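Local coordinates for gram-positive cocci surface proteins LPxTG domain-containing protein (Streptococcus pneumoniae, PDB 3NZ3) that binds mucin through the domain described here, and as a predicted cell-wall-anchored surface protein probably helps the bacterium adhere to mucus-coated host tissue, at residues T23-H27 / V89-E93; Q35-E39 / I74-I78; V41-V45 / N69-V73; V45-T50 / Y62-G68; K80-I86 / V105-S111. All coordinates share one frame; numbering follows the deposited sequence.

Interaction 1. Residues T23-H27 / V89-E93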
# COMPACT_ATOMS: atom_id res chain seq x y z
N THR A 23 2.66 0.50 -3.34
CA THR A 23 1.84 1.37 -2.49
C THR A 23 0.39 0.91 -2.37
O THR A 23 -0.24 0.51 -3.37
CB THR A 23 1.89 2.84 -3.00
OG1 THR A 23 3.25 3.24 -3.19
CG2 THR A 23 1.22 3.79 -2.01
N ARG A 24 -0.14 0.95 -1.15
CA ARG A 24 -1.57 0.79 -0.93
C ARG A 24 -2.19 2.12 -0.53
O ARG A 24 -1.71 2.80 0.39
CB ARG A 24 -1.86 -0.27 0.13
CG ARG A 24 -3.37 -0.46 0.39
CD ARG A 24 -3.65 -1.70 1.23
NE ARG A 24 -3.30 -1.52 2.63
CZ ARG A 24 -3.44 -2.45 3.57
NH1 ARG A 24 -3.94 -3.65 3.26
NH2 ARG A 24 -3.08 -2.19 4.82
N ILE A 25 -3.26 2.48 -1.22
CA ILE A 25 -4.03 3.67 -0.86
C ILE A 25 -5.41 3.25 -0.35
O ILE A 25 -6.10 2.42 -0.96
CB ILE A 25 -4.17 4.65 -2.04
CG1 ILE A 25 -2.78 5.09 -2.52
CG2 ILE A 25 -5.02 5.87 -1.64
CD1 ILE A 25 -2.76 5.85 -3.84
N ILE A 26 -5.80 3.83 0.78
CA ILE A 26 -7.14 3.62 1.30
C ILE A 26 -7.93 4.92 1.14
O ILE A 26 -7.47 5.99 1.56
CB ILE A 26 -7.13 3.16 2.78
CG1 ILE A 26 -6.11 2.04 2.97
CG2 ILE A 26 -8.54 2.72 3.22
CD1 ILE A 26 -5.78 1.72 4.43
N HIS A 27 -9.08 4.82 0.48
CA HIS A 27 -10.01 5.94 0.33
C HIS A 27 -11.18 5.75 1.28
O HIS A 27 -11.57 4.62 1.58
CB HIS A 27 -10.56 6.04 -1.09
CG HIS A 27 -9.52 6.12 -2.16
ND1 HIS A 27 -8.75 7.25 -2.35
CD2 HIS A 27 -9.15 5.24 -3.11
CE1 HIS A 27 -7.93 7.04 -3.38
NE2 HIS A 27 -8.16 5.83 -3.85
N VAL A 89 -8.92 -1.99 7.85
CA VAL A 89 -8.20 -2.53 6.70
C VAL A 89 -6.99 -3.31 7.26
O VAL A 89 -6.16 -2.75 7.98
CB VAL A 89 -7.76 -1.40 5.73
CG1 VAL A 89 -6.86 -1.95 4.62
CG2 VAL A 89 -8.99 -0.70 5.12
N GLU A 90 -6.93 -4.60 6.94
CA GLU A 90 -5.94 -5.52 7.52
C GLU A 90 -4.52 -5.22 7.03
O GLU A 90 -4.34 -4.70 5.93
CB GLU A 90 -6.28 -6.98 7.18
CG GLU A 90 -7.67 -7.45 7.63
CD GLU A 90 -7.83 -7.49 9.14
OE1 GLU A 90 -6.89 -7.91 9.84
OE2 GLU A 90 -8.92 -7.12 9.63
N SER A 91 -3.53 -5.54 7.86
CA SER A 91 -2.13 -5.47 7.44
C SER A 91 -1.89 -6.52 6.35
O SER A 91 -2.58 -7.53 6.30
CB SER A 91 -1.17 -5.69 8.61
OG SER A 91 -1.22 -7.02 9.09
N GLN A 92 -0.94 -6.25 5.45
CA GLN A 92 -0.65 -7.17 4.35
C GLN A 92 0.84 -7.23 4.04
O GLN A 92 1.49 -6.18 3.94
CB GLN A 92 -1.42 -6.76 3.09
CG GLN A 92 -1.39 -7.81 1.97
CD GLN A 92 -1.49 -7.21 0.57
OE1 GLN A 92 -2.56 -6.74 0.16
NE2 GLN A 92 -0.38 -7.23 -0.17
N GLU A 93 1.37 -8.44 3.90
CA GLU A 93 2.76 -8.63 3.47
C GLU A 93 2.96 -8.08 2.05
O GLU A 93 2.11 -8.26 1.18
CB GLU A 93 3.17 -10.11 3.50
CG GLU A 93 4.69 -10.34 3.33
CD GLU A 93 5.07 -11.79 2.99
OE1 GLU A 93 4.22 -12.55 2.49
OE2 GLU A 93 6.25 -12.14 3.21
O HOH W 1 -4.48 -4.99 0.79
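Arg-24 and Val-89 pass alongside each other, pointing opposite ways, between the two sheets of this elongated all-beta, Ig-like domain, the arginine coming from strand 14-30 and the valine from strand 88-94. The CG1 methyl of Val-89 lies 3.5 Å above the guanidinium plane of Arg-24, over the centre of that face. Two torsions put the guanidinium there: with CG anti to the backbone N (chi1 180°) the chain heads straight for the other segment, and a bend at chi3 (74°) then turns the flat group so that its end meets the backbone of Glu-90. Both terminal nitrogens grip one oxygen end-on, Arg-24 NH1 at 2.9 Å and NH2 at 3.0 Å from Glu-90 O. That oxygen lies close to the guanidinium plane; seen from the carbonyl, NH1 sits nearly along the C=O axis (176°), whereas NH2 stands above the carbonyl plane. The third nitrogen, Arg-24 NE, bonds to Gln-43 OE1 on strand 39-53, so the buried cation is held from two sheets at once. Beside it, Ile-26 and Val-89 meet tip to tip, Ile-26 CD1 lying 3.8 Å from Val-89 CG1, and Ile-26 also touches Val-73 and Val-105. A single water completes the junction, accepting from Arg-24 NH1 at 2.9 Å and donating to Gln-92 OE1 at 2.7 Å.

Interaction 2. Residues Q35-E39 / I74-I78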
# COMPACT_ATOMS: atom_id res chain seq x y z
N GLN A 35 -18.42 11.18 -2.24
CA GLN A 35 -17.58 12.27 -1.73
C GLN A 35 -16.60 11.69 -0.71
O GLN A 35 -16.98 10.82 0.08
CB GLN A 35 -18.46 13.33 -1.08
CG GLN A 35 -17.88 14.74 -1.07
CD GLN A 35 -17.85 15.38 -2.45
OE1 GLN A 35 -16.84 15.94 -2.85
NE2 GLN A 35 -18.96 15.30 -3.19
N ASN A 36 -15.35 12.13 -0.73
CA ASN A 36 -14.38 11.68 0.27
C ASN A 36 -14.68 12.30 1.63
O ASN A 36 -14.80 13.52 1.75
CB ASN A 36 -12.94 11.98 -0.17
CG ASN A 36 -12.54 11.23 -1.43
OD1 ASN A 36 -12.94 11.61 -2.53
ND2 ASN A 36 -11.77 10.16 -1.28
N VAL A 37 -14.83 11.44 2.64
CA VAL A 37 -15.25 11.87 3.97
C VAL A 37 -14.10 11.92 4.98
O VAL A 37 -14.28 12.39 6.11
CB VAL A 37 -16.43 11.02 4.50
CG1 VAL A 37 -17.67 11.27 3.65
CG2 VAL A 37 -16.07 9.54 4.51
N LYS A 38 -12.95 11.41 4.56
CA LYS A 38 -11.70 11.42 5.32
C LYS A 38 -10.54 11.54 4.34
O LYS A 38 -10.70 11.23 3.15
CB LYS A 38 -11.53 10.11 6.11
CG LYS A 38 -12.14 10.08 7.49
CD LYS A 38 -12.06 8.66 8.09
CE LYS A 38 -10.62 8.25 8.37
NZ LYS A 38 -10.52 7.12 9.34
N GLU A 39 -9.38 11.97 4.83
CA GLU A 39 -8.16 11.98 4.02
C GLU A 39 -7.77 10.57 3.61
O GLU A 39 -7.94 9.62 4.39
CB GLU A 39 -7.01 12.61 4.81
CG GLU A 39 -6.93 14.12 4.75
CD GLU A 39 -5.50 14.62 4.87
OE1 GLU A 39 -4.78 14.17 5.79
OE2 GLU A 39 -5.09 15.45 4.04
N ILE A 74 -7.28 1.15 11.11
CA ILE A 74 -8.64 1.19 11.66
C ILE A 74 -9.41 2.36 11.02
O ILE A 74 -8.91 3.49 10.97
CB ILE A 74 -8.62 1.32 13.21
CG1 ILE A 74 -7.90 0.11 13.83
CG2 ILE A 74 -10.04 1.44 13.78
CD1 ILE A 74 -7.37 0.37 15.23
N SER A 75 -10.60 2.07 10.49
CA SER A 75 -11.46 3.10 9.92
C SER A 75 -12.18 3.82 11.05
O SER A 75 -13.00 3.22 11.75
CB SER A 75 -12.48 2.49 8.95
OG SER A 75 -11.88 1.61 8.02
N GLY A 76 -11.88 5.10 11.24
CA GLY A 76 -12.46 5.86 12.36
C GLY A 76 -13.94 6.13 12.19
O GLY A 76 -14.47 6.04 11.07
N LYS A 77 -14.62 6.44 13.29
CA LYS A 77 -16.03 6.84 13.24
C LYS A 77 -16.10 8.27 12.74
O LYS A 77 -15.21 9.09 13.01
CB LYS A 77 -16.69 6.75 14.63
CG LYS A 77 -16.50 5.44 15.38
CD LYS A 77 -17.34 4.31 14.80
CE LYS A 77 -17.37 3.12 15.74
NZ LYS A 77 -16.00 2.64 16.10
N ILE A 78 -17.15 8.58 11.98
CA ILE A 78 -17.40 9.94 11.51
C ILE A 78 -18.80 10.37 11.92
O ILE A 78 -19.77 9.63 11.72
CB ILE A 78 -17.25 10.05 9.98
CG1 ILE A 78 -15.91 9.47 9.52
CG2 ILE A 78 -17.39 11.51 9.52
CD1 ILE A 78 -15.77 9.34 8.03
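Val-37 and Lys-38 both lean on one methyl group, CD1 of Ile-78. In Val-37 a chi1 of -67° sets CG1 anti to the carbonyl carbon, which leaves CG2 in the crowded position between backbone N and carbonyl carbon; CG2 is the branch that touches, with Val-37 CG2 3.5 Å from Ile-78 CD1. On the other side of the contact Ile-78 has CG1 anti to the carbonyl carbon, and an extended chi2 (171°) carries CD1 to the far end of the side chain, where it reaches both partners. The aliphatic part of Lys-38 crosses Ile-78 at a slant, Lys-38 CG lying 3.7 Å and CD 3.8 Å from Ile-78 CD1. The contact sits at a corner of the all-beta fold: the chain turns at Lys-38, next to a short, weakly bonded strand about residues 36-37, and the loop after strand 68-74 runs past the turn. Tyr-107 of strand 101-107 touches both Val-37 and Ile-78, making a small apolar cluster. Beyond the apolar stem, Lys-38 bends at chi3 (67°), which takes NZ toward the backbone of the loop. There Lys-38 NZ comes within 3.1 Å of Gly-76 N; both are donors, so the approach is not a bond, and the ammonium instead has a cation-pi partner in Tyr-28. The loop has its own anchors, Ser-75 OG bonding to Ile-86 O and Gly-76 O to the hydroxyl of Tyr-107.

Interaction 3. Residues V41-V45 / N69-V73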
# COMPACT_ATOMS: atom_id res chain seq x y z
N VAL A 41 -5.36 7.46 3.10
CA VAL A 41 -4.18 6.91 3.78
C VAL A 41 -3.28 6.26 2.71
O VAL A 41 -3.72 5.38 1.96
CB VAL A 41 -4.57 5.90 4.90
CG1 VAL A 41 -3.36 5.08 5.36
CG2 VAL A 41 -5.19 6.64 6.10
N VAL A 42 -2.04 6.73 2.63
CA VAL A 42 -1.10 6.26 1.60
C VAL A 42 0.01 5.48 2.29
O VAL A 42 0.66 5.99 3.22
CB VAL A 42 -0.54 7.44 0.76
CG1 VAL A 42 0.49 6.95 -0.29
CG2 VAL A 42 -1.67 8.20 0.06
N GLN A 43 0.22 4.23 1.85
CA GLN A 43 1.19 3.33 2.48
C GLN A 43 2.24 2.83 1.48
O GLN A 43 2.07 1.76 0.87
CB GLN A 43 0.48 2.14 3.13
CG GLN A 43 -0.64 2.52 4.11
CD GLN A 43 -1.25 1.34 4.81
OE1 GLN A 43 -1.81 0.43 4.18
NE2 GLN A 43 -1.15 1.33 6.13
N PRO A 44 3.34 3.60 1.30
CA PRO A 44 4.39 3.18 0.38
C PRO A 44 5.40 2.24 1.03
O PRO A 44 5.84 2.48 2.16
CB PRO A 44 5.05 4.50 -0.01
CG PRO A 44 4.84 5.41 1.18
CD PRO A 44 3.62 4.91 1.92
N VAL A 45 5.73 1.16 0.34
CA VAL A 45 6.77 0.25 0.81
C VAL A 45 7.86 0.16 -0.26
O VAL A 45 7.57 -0.13 -1.42
CB VAL A 45 6.19 -1.13 1.18
CG1 VAL A 45 7.29 -2.18 1.33
CG2 VAL A 45 5.37 -1.02 2.49
N ASN A 69 5.53 -4.61 4.63
CA ASN A 69 4.22 -4.81 5.21
C ASN A 69 3.45 -3.49 5.16
O ASN A 69 3.98 -2.44 5.55
CB ASN A 69 4.39 -5.26 6.66
CG ASN A 69 3.10 -5.78 7.27
OD1 ASN A 69 2.47 -5.10 8.08
ND2 ASN A 69 2.72 -7.01 6.91
N TRP A 70 2.22 -3.55 4.65
CA TRP A 70 1.28 -2.45 4.80
C TRP A 70 0.57 -2.65 6.14
O TRP A 70 -0.03 -3.70 6.36
CB TRP A 70 0.25 -2.41 3.67
CG TRP A 70 0.82 -2.10 2.32
CD1 TRP A 70 1.79 -1.18 2.04
CD2 TRP A 70 0.42 -2.66 1.06
NE1 TRP A 70 2.04 -1.16 0.69
CE2 TRP A 70 1.21 -2.05 0.06
CE3 TRP A 70 -0.52 -3.63 0.68
CZ2 TRP A 70 1.10 -2.38 -1.29
CZ3 TRP A 70 -0.64 -3.96 -0.67
CH2 TRP A 70 0.17 -3.33 -1.64
N ASP A 71 0.66 -1.66 7.02
CA ASP A 71 0.10 -1.77 8.36
C ASP A 71 -1.43 -1.77 8.33
O ASP A 71 -2.06 -1.22 7.42
CB ASP A 71 0.58 -0.63 9.25
CG ASP A 71 2.05 -0.74 9.60
OD1 ASP A 71 2.62 -1.85 9.54
OD2 ASP A 71 2.64 0.31 9.93
N GLU A 72 -2.01 -2.39 9.36
CA GLU A 72 -3.44 -2.29 9.61
C GLU A 72 -3.85 -0.83 9.78
O GLU A 72 -3.12 -0.04 10.39
CB GLU A 72 -3.83 -3.10 10.86
CG GLU A 72 -5.29 -2.93 11.27
CD GLU A 72 -5.66 -3.58 12.60
OE1 GLU A 72 -4.82 -3.63 13.52
OE2 GLU A 72 -6.83 -4.02 12.72
N VAL A 73 -5.00 -0.48 9.22
CA VAL A 73 -5.57 0.85 9.41
C VAL A 73 -7.03 0.75 9.87
O VAL A 73 -7.89 0.30 9.11
CB VAL A 73 -5.48 1.73 8.13
CG1 VAL A 73 -6.03 3.12 8.39
CG2 VAL A 73 -4.03 1.82 7.64
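Gln-43 provides the one direct hydrogen bond between these segments: its NE2 donates to Asp-71 O at 3.0 Å, and the N-H...O angle of 166° shows a nearly straight bond. The acceptor lies in the amide plane of Gln-43, although the donor is tilted from the carbonyl plane of Asp-71. A second polar approach, Gln-43 O to Trp-70 NE1 at 2.9 Å, is too poorly angled to count; the indole N-H has a weak bond to Ile-22 O instead. Apolar contacts lie to either end. Val-45 comes at a slant to the indole, its CG2 3.6 Å from Trp-70 CD1, while Val-41 and Val-73 meet tip to tip, Val-41 CG1 to Val-73 CG2 being 4.0 Å. Between them the Gln-43 amide crosses the Trp-70 side chain with planes only 20° apart, and Val-73 CG2 packs 3.3 Å from Gln-43 NE2. The segments run in opposite directions (173°), yet their nearest CA atoms, those of Gln-43 and Trp-70, are 6.2 Å apart: side chains join two sheets here. With OE1 accepting from Arg-24 and NE2 donating to Asp-71, the orientation of the amide is fixed, and one glutamine ties strand 39-53 to both strand 14-30 and strand 68-74.

Interaction 4. Residues V45-T50 / Y62-G68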
# COMPACT_ATOMS: atom_id res chain seq x y z
N VAL A 45 5.73 1.16 0.34
CA VAL A 45 6.77 0.25 0.81
C VAL A 45 7.86 0.16 -0.26
O VAL A 45 7.57 -0.13 -1.42
CB VAL A 45 6.19 -1.13 1.18
CG1 VAL A 45 7.29 -2.18 1.33
CG2 VAL A 45 5.37 -1.02 2.49
N THR A 46 9.10 0.43 0.14
CA THR A 46 10.22 0.47 -0.79
C THR A 46 11.14 -0.72 -0.57
O THR A 46 11.86 -0.80 0.43
CB THR A 46 10.97 1.83 -0.71
OG1 THR A 46 10.06 2.88 -1.07
CG2 THR A 46 12.18 1.87 -1.66
N LEU A 47 11.11 -1.65 -1.52
CA LEU A 47 11.92 -2.86 -1.47
C LEU A 47 13.22 -2.65 -2.23
O LEU A 47 13.31 -1.74 -3.07
CB LEU A 47 11.15 -4.04 -2.06
CG LEU A 47 9.76 -4.29 -1.46
CD1 LEU A 47 9.12 -5.48 -2.11
CD2 LEU A 47 9.83 -4.48 0.05
N SER A 48 14.22 -3.47 -1.94
CA SER A 48 15.52 -3.34 -2.57
C SER A 48 16.18 -4.69 -2.85
O SER A 48 15.87 -5.69 -2.21
CB SER A 48 16.47 -2.50 -1.71
OG SER A 48 16.96 -3.27 -0.62
N ARG A 49 17.08 -4.69 -3.83
CA ARG A 49 17.94 -5.85 -4.07
C ARG A 49 19.31 -5.38 -4.57
O ARG A 49 19.42 -4.30 -5.16
CB ARG A 49 17.29 -6.83 -5.06
CG ARG A 49 17.16 -6.29 -6.48
CD ARG A 49 16.73 -7.38 -7.45
NE ARG A 49 16.47 -6.84 -8.78
CZ ARG A 49 16.11 -7.56 -9.84
NH1 ARG A 49 15.96 -8.88 -9.74
NH2 ARG A 49 15.89 -6.97 -11.01
N THR A 50 20.34 -6.18 -4.31
CA THR A 50 21.68 -5.85 -4.77
C THR A 50 21.86 -6.28 -6.22
O THR A 50 21.30 -7.29 -6.65
CB THR A 50 22.77 -6.48 -3.86
OG1 THR A 50 22.45 -6.21 -2.50
CG2 THR A 50 24.13 -5.88 -4.15
N TYR A 62 21.70 -10.69 -9.62
CA TYR A 62 20.81 -9.99 -8.69
C TYR A 62 20.58 -10.79 -7.43
O TYR A 62 20.39 -12.01 -7.47
CB TYR A 62 19.46 -9.72 -9.35
CG TYR A 62 19.49 -8.66 -10.42
CD1 TYR A 62 19.51 -7.31 -10.09
CD2 TYR A 62 19.48 -9.02 -11.77
CE1 TYR A 62 19.53 -6.34 -11.08
CE2 TYR A 62 19.50 -8.04 -12.77
CZ TYR A 62 19.52 -6.71 -12.41
OH TYR A 62 19.54 -5.73 -13.39
N GLY A 63 20.56 -10.10 -6.29
CA GLY A 63 20.20 -10.73 -5.03
C GLY A 63 18.69 -10.79 -4.88
O GLY A 63 17.95 -10.30 -5.73
N GLU A 64 18.24 -11.37 -3.78
CA GLU A 64 16.81 -11.42 -3.46
C GLU A 64 16.33 -10.02 -3.05
O GLU A 64 17.10 -9.23 -2.52
CB GLU A 64 16.55 -12.41 -2.33
CG GLU A 64 16.85 -13.87 -2.68
CD GLU A 64 16.06 -14.36 -3.88
OE1 GLU A 64 14.84 -14.16 -3.91
OE2 GLU A 64 16.68 -14.92 -4.80
N TRP A 65 15.05 -9.75 -3.29
CA TRP A 65 14.42 -8.51 -2.83
C TRP A 65 14.08 -8.60 -1.34
O TRP A 65 13.80 -9.68 -0.82
CB TRP A 65 13.11 -8.26 -3.58
CG TRP A 65 13.22 -7.88 -5.01
CD1 TRP A 65 13.14 -8.72 -6.10
CD2 TRP A 65 13.34 -6.55 -5.54
NE1 TRP A 65 13.24 -7.99 -7.26
CE2 TRP A 65 13.36 -6.66 -6.94
CE3 TRP A 65 13.45 -5.28 -4.95
CZ2 TRP A 65 13.50 -5.54 -7.78
CZ3 TRP A 65 13.58 -4.17 -5.78
CH2 TRP A 65 13.61 -4.31 -7.18
N THR A 66 14.08 -7.45 -0.67
CA THR A 66 13.58 -7.36 0.69
C THR A 66 12.06 -7.52 0.68
O THR A 66 11.44 -7.60 -0.38
CB THR A 66 13.95 -6.02 1.36
OG1 THR A 66 13.58 -4.93 0.51
CG2 THR A 66 15.45 -5.96 1.65
N THR A 67 11.47 -7.60 1.87
CA THR A 67 10.01 -7.65 2.00
C THR A 67 9.53 -6.56 2.95
O THR A 67 10.30 -6.03 3.76
CB THR A 67 9.53 -9.00 2.56
OG1 THR A 67 10.26 -9.30 3.75
CG2 THR A 67 9.73 -10.12 1.54
N GLY A 68 8.24 -6.25 2.84
CA GLY A 68 7.64 -5.23 3.68
C GLY A 68 6.25 -5.61 4.13
O GLY A 68 5.82 -6.77 4.03
O HOH W 2 13.99 -2.47 1.64
O HOH W 3 16.29 -10.75 -7.67
O HOH W 4 19.79 -8.60 -2.79
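Ser-48 and Thr-66 satisfy each other twice. Thr-66 N donates to Ser-48 O at 2.9 Å. The return bond uses a side chain: Ser-48 N gives its hydrogen to Thr-66 OG1, also at 2.9 Å, because chi1 of Thr-66 (51°) sets the hydroxyl between its own N and carbonyl carbon, facing the strand. Water 2 is a further partner of this hydroxyl, lying 2.7 Å from Thr-66 OG1 and donating to Thr-46 O. At the other end Gly-63 N donates to Thr-50 O at 2.9 Å. Between these points the chains stay close, but Thr-50 N and Glu-64 O do not bond directly; water 4 joins them, accepting from Thr-50 N and donating to Glu-64 O. The two segments thus run roughly antiparallel (158°), prolonging the hairpin of strands 39-53 and 60-62 at the edge of the main sheet, but with a side chain and waters standing in for some regular backbone bonds. Over this edge Arg-49 meets two aromatic rings. Its guanidinium stacks flat on Tyr-62, centres 3.8 Å apart and planes at 15°, a cation-pi contact over the ring face; the CZ2 corner of Trp-65 reaches the other face near NE, Arg-49 NE to Trp-65 CZ2 being 3.4 Å. Nearer the backbone, Arg-49 CD makes a CH-pi contact 3.7 Å from the centroid of the five-membered ring of Trp-65. The polar ends are also engaged: Arg-49 NH2 forms a salt bridge with Glu-18 OE1 on strand 14-30, and NH1 donates at 2.8 Å to water 3, which donates a hydrogen bond to Gly-63 O.

Interaction 5. Residues K80-I86 / V105-S111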
# COMPACT_ATOMS: atom_id res chain seq x y z
N LYS A 80 -22.40 11.92 11.94
CA LYS A 80 -23.47 11.95 10.92
C LYS A 80 -23.55 10.66 10.10
O LYS A 80 -24.45 10.50 9.27
CB LYS A 80 -23.37 13.19 10.00
CG LYS A 80 -23.23 14.54 10.73
CD LYS A 80 -24.56 15.09 11.22
CE LYS A 80 -24.35 16.42 11.93
NZ LYS A 80 -25.57 16.82 12.69
N TYR A 81 -22.62 9.74 10.34
CA TYR A 81 -22.53 8.50 9.58
C TYR A 81 -22.69 7.25 10.44
O TYR A 81 -22.30 7.24 11.62
CB TYR A 81 -21.20 8.43 8.83
CG TYR A 81 -21.15 9.28 7.58
CD1 TYR A 81 -20.60 10.57 7.60
CD2 TYR A 81 -21.65 8.80 6.37
CE1 TYR A 81 -20.56 11.35 6.44
CE2 TYR A 81 -21.60 9.56 5.22
CZ TYR A 81 -21.07 10.83 5.26
OH TYR A 81 -21.04 11.58 4.10
N LYS A 82 -23.25 6.21 9.85
CA LYS A 82 -23.26 4.87 10.44
C LYS A 82 -21.81 4.36 10.52
O LYS A 82 -20.90 5.01 10.00
CB LYS A 82 -24.09 3.91 9.59
CG LYS A 82 -25.55 4.31 9.37
CD LYS A 82 -26.17 3.38 8.34
CE LYS A 82 -27.60 3.73 8.00
NZ LYS A 82 -28.22 2.63 7.20
N ASP A 83 -21.61 3.21 11.16
CA ASP A 83 -20.30 2.57 11.20
C ASP A 83 -19.89 2.18 9.78
O ASP A 83 -20.74 1.76 9.00
CB ASP A 83 -20.33 1.30 12.07
CG ASP A 83 -20.49 1.60 13.56
OD1 ASP A 83 -20.30 2.76 13.99
OD2 ASP A 83 -20.79 0.64 14.30
N PRO A 84 -18.59 2.31 9.45
CA PRO A 84 -18.12 1.98 8.10
C PRO A 84 -18.35 0.51 7.73
O PRO A 84 -18.41 -0.34 8.62
CB PRO A 84 -16.61 2.26 8.18
CG PRO A 84 -16.27 2.23 9.63
CD PRO A 84 -17.48 2.77 10.32
N ASP A 85 -18.49 0.22 6.44
CA ASP A 85 -18.64 -1.16 5.97
C ASP A 85 -17.41 -2.03 6.29
O ASP A 85 -17.52 -3.24 6.52
CB ASP A 85 -19.01 -1.22 4.47
CG ASP A 85 -17.92 -0.68 3.54
OD1 ASP A 85 -16.96 -0.01 4.00
OD2 ASP A 85 -18.03 -0.92 2.32
N ILE A 86 -16.24 -1.39 6.30
CA ILE A 86 -14.97 -2.03 6.65
C ILE A 86 -14.41 -1.33 7.90
O ILE A 86 -13.84 -0.24 7.79
CB ILE A 86 -13.97 -1.99 5.47
CG1 ILE A 86 -14.60 -2.65 4.23
CG2 ILE A 86 -12.63 -2.66 5.84
CD1 ILE A 86 -13.90 -2.36 2.91
N VAL A 105 -13.20 2.40 1.70
CA VAL A 105 -14.06 2.20 2.85
C VAL A 105 -15.27 3.11 2.66
O VAL A 105 -15.11 4.30 2.37
CB VAL A 105 -13.31 2.54 4.17
CG1 VAL A 105 -14.21 2.41 5.38
CG2 VAL A 105 -12.06 1.66 4.32
N ARG A 106 -16.47 2.56 2.82
CA ARG A 106 -17.70 3.31 2.55
C ARG A 106 -18.54 3.56 3.79
O ARG A 106 -18.83 2.64 4.57
CB ARG A 106 -18.54 2.60 1.47
CG ARG A 106 -17.95 2.73 0.08
CD ARG A 106 -18.69 1.91 -0.95
NE ARG A 106 -18.11 2.12 -2.28
CZ ARG A 106 -17.12 1.39 -2.80
NH1 ARG A 106 -16.60 0.38 -2.12
NH2 ARG A 106 -16.67 1.66 -4.02
N TYR A 107 -18.93 4.82 3.97
CA TYR A 107 -19.78 5.26 5.07
C TYR A 107 -21.14 5.66 4.54
O TYR A 107 -21.25 6.39 3.54
CB TYR A 107 -19.17 6.46 5.81
CG TYR A 107 -17.85 6.22 6.51
CD1 TYR A 107 -16.66 6.12 5.79
CD2 TYR A 107 -17.79 6.12 7.90
CE1 TYR A 107 -15.44 5.91 6.43
CE2 TYR A 107 -16.57 5.92 8.55
CZ TYR A 107 -15.40 5.82 7.81
OH TYR A 107 -14.19 5.62 8.44
N ASP A 108 -22.18 5.19 5.21
CA ASP A 108 -23.54 5.57 4.84
C ASP A 108 -24.08 6.48 5.93
O ASP A 108 -23.89 6.21 7.12
CB ASP A 108 -24.40 4.32 4.68
CG ASP A 108 -25.57 4.53 3.72
OD1 ASP A 108 -25.64 5.58 3.05
OD2 ASP A 108 -26.43 3.63 3.65
N ARG A 109 -24.73 7.57 5.53
CA ARG A 109 -25.30 8.52 6.50
C ARG A 109 -26.33 7.83 7.40
O ARG A 109 -26.96 6.85 7.00
CB ARG A 109 -25.92 9.73 5.78
CG ARG A 109 -27.04 9.41 4.81
CD ARG A 109 -27.64 10.69 4.22
NE ARG A 109 -29.02 10.47 3.78
CZ ARG A 109 -29.85 11.42 3.35
NH1 ARG A 109 -29.45 12.69 3.28
NH2 ARG A 109 -31.08 11.10 2.97
N LEU A 110 -26.49 8.36 8.61
CA LEU A 110 -27.45 7.84 9.57
C LEU A 110 -28.86 7.76 8.99
O LEU A 110 -29.23 8.57 8.12
CB LEU A 110 -27.46 8.69 10.85
CG LEU A 110 -26.23 8.60 11.76
CD1 LEU A 110 -26.33 9.61 12.90
CD2 LEU A 110 -26.04 7.18 12.32
N SER A 111 -29.63 6.77 9.45
CA SER A 111 -30.98 6.52 8.95
C SER A 111 -31.97 7.60 9.36
O SER A 111 -32.80 8.03 8.55
CB SER A 111 -31.48 5.14 9.40
OG SER A 111 -30.87 4.11 8.65
O HOH W 5 -26.34 1.33 5.44
O HOH W 6 -22.00 2.81 6.76
O HOH W 7 -16.30 -0.51 0.47
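Tyr-81 and Arg-109 form a single beta bridge, flanked by Lys-82 N to Asp-108 O (2.8 Å) and Leu-110 N to Lys-80 O (3.0 Å), while farther along Asp-85 N donates to Arg-106 O at 3.1 Å. The loop thereby lies against the end of strand 101-107 and the tail beyond it. Asp-85 adds a side-chain bond: with CG between its own N and carbonyl carbon (chi1 65°), OD1 turns back to accept from Arg-106 N at 2.9 Å, which meets it from above the carboxylate plane. Pro-84 lies alongside Tyr-107 and makes a CH-pi contact, its CB 3.9 Å from the ring centroid and over the face. Tyr-81 stands roughly perpendicular to Tyr-107, Tyr-81 CD2 lying 3.5 Å from Tyr-107 CB, and its hydroxyl is anchored by Asp-30 OD2. Lys-82 and Asp-108 point the same way, but NZ and OD2 remain 4.1 Å apart, with water 5 joining them; Lys-82 NZ also has a weak bond to Ser-111 OG (3.4 Å). Water 7 likewise links Asp-85 OD2 and Arg-106 NH1. Neither charged pair forms a direct salt bridge, so the direct hold on the loop is by main-chain bonds, the Asp-85 carboxylate and ring packing.

Interactions 1 and 3, their centres about 5 Å apart, lie near the middle of the chain and join the same two sheets; interaction 1 is partly buried, whereas 3, like 2, 4 and 5, is a surface contact. In the central pair, polar side chains reach across to backbone carbonyls. Interactions 2 and 5 lie at one end, coupled through Tyr-107, Gly-76, Ser-75 and Ile-86; the first is mainly apolar, the second rich in backbone bonds. Interaction 4, about 39 Å from interaction 5 between centres, edges the other end, where aromatic stacking is joined by direct hydrogen bonds and water bridges. It shares Val-45 and strand 39-53 with interaction 3. Toward both ends, interactions 4 and 5 use more water than the central pair.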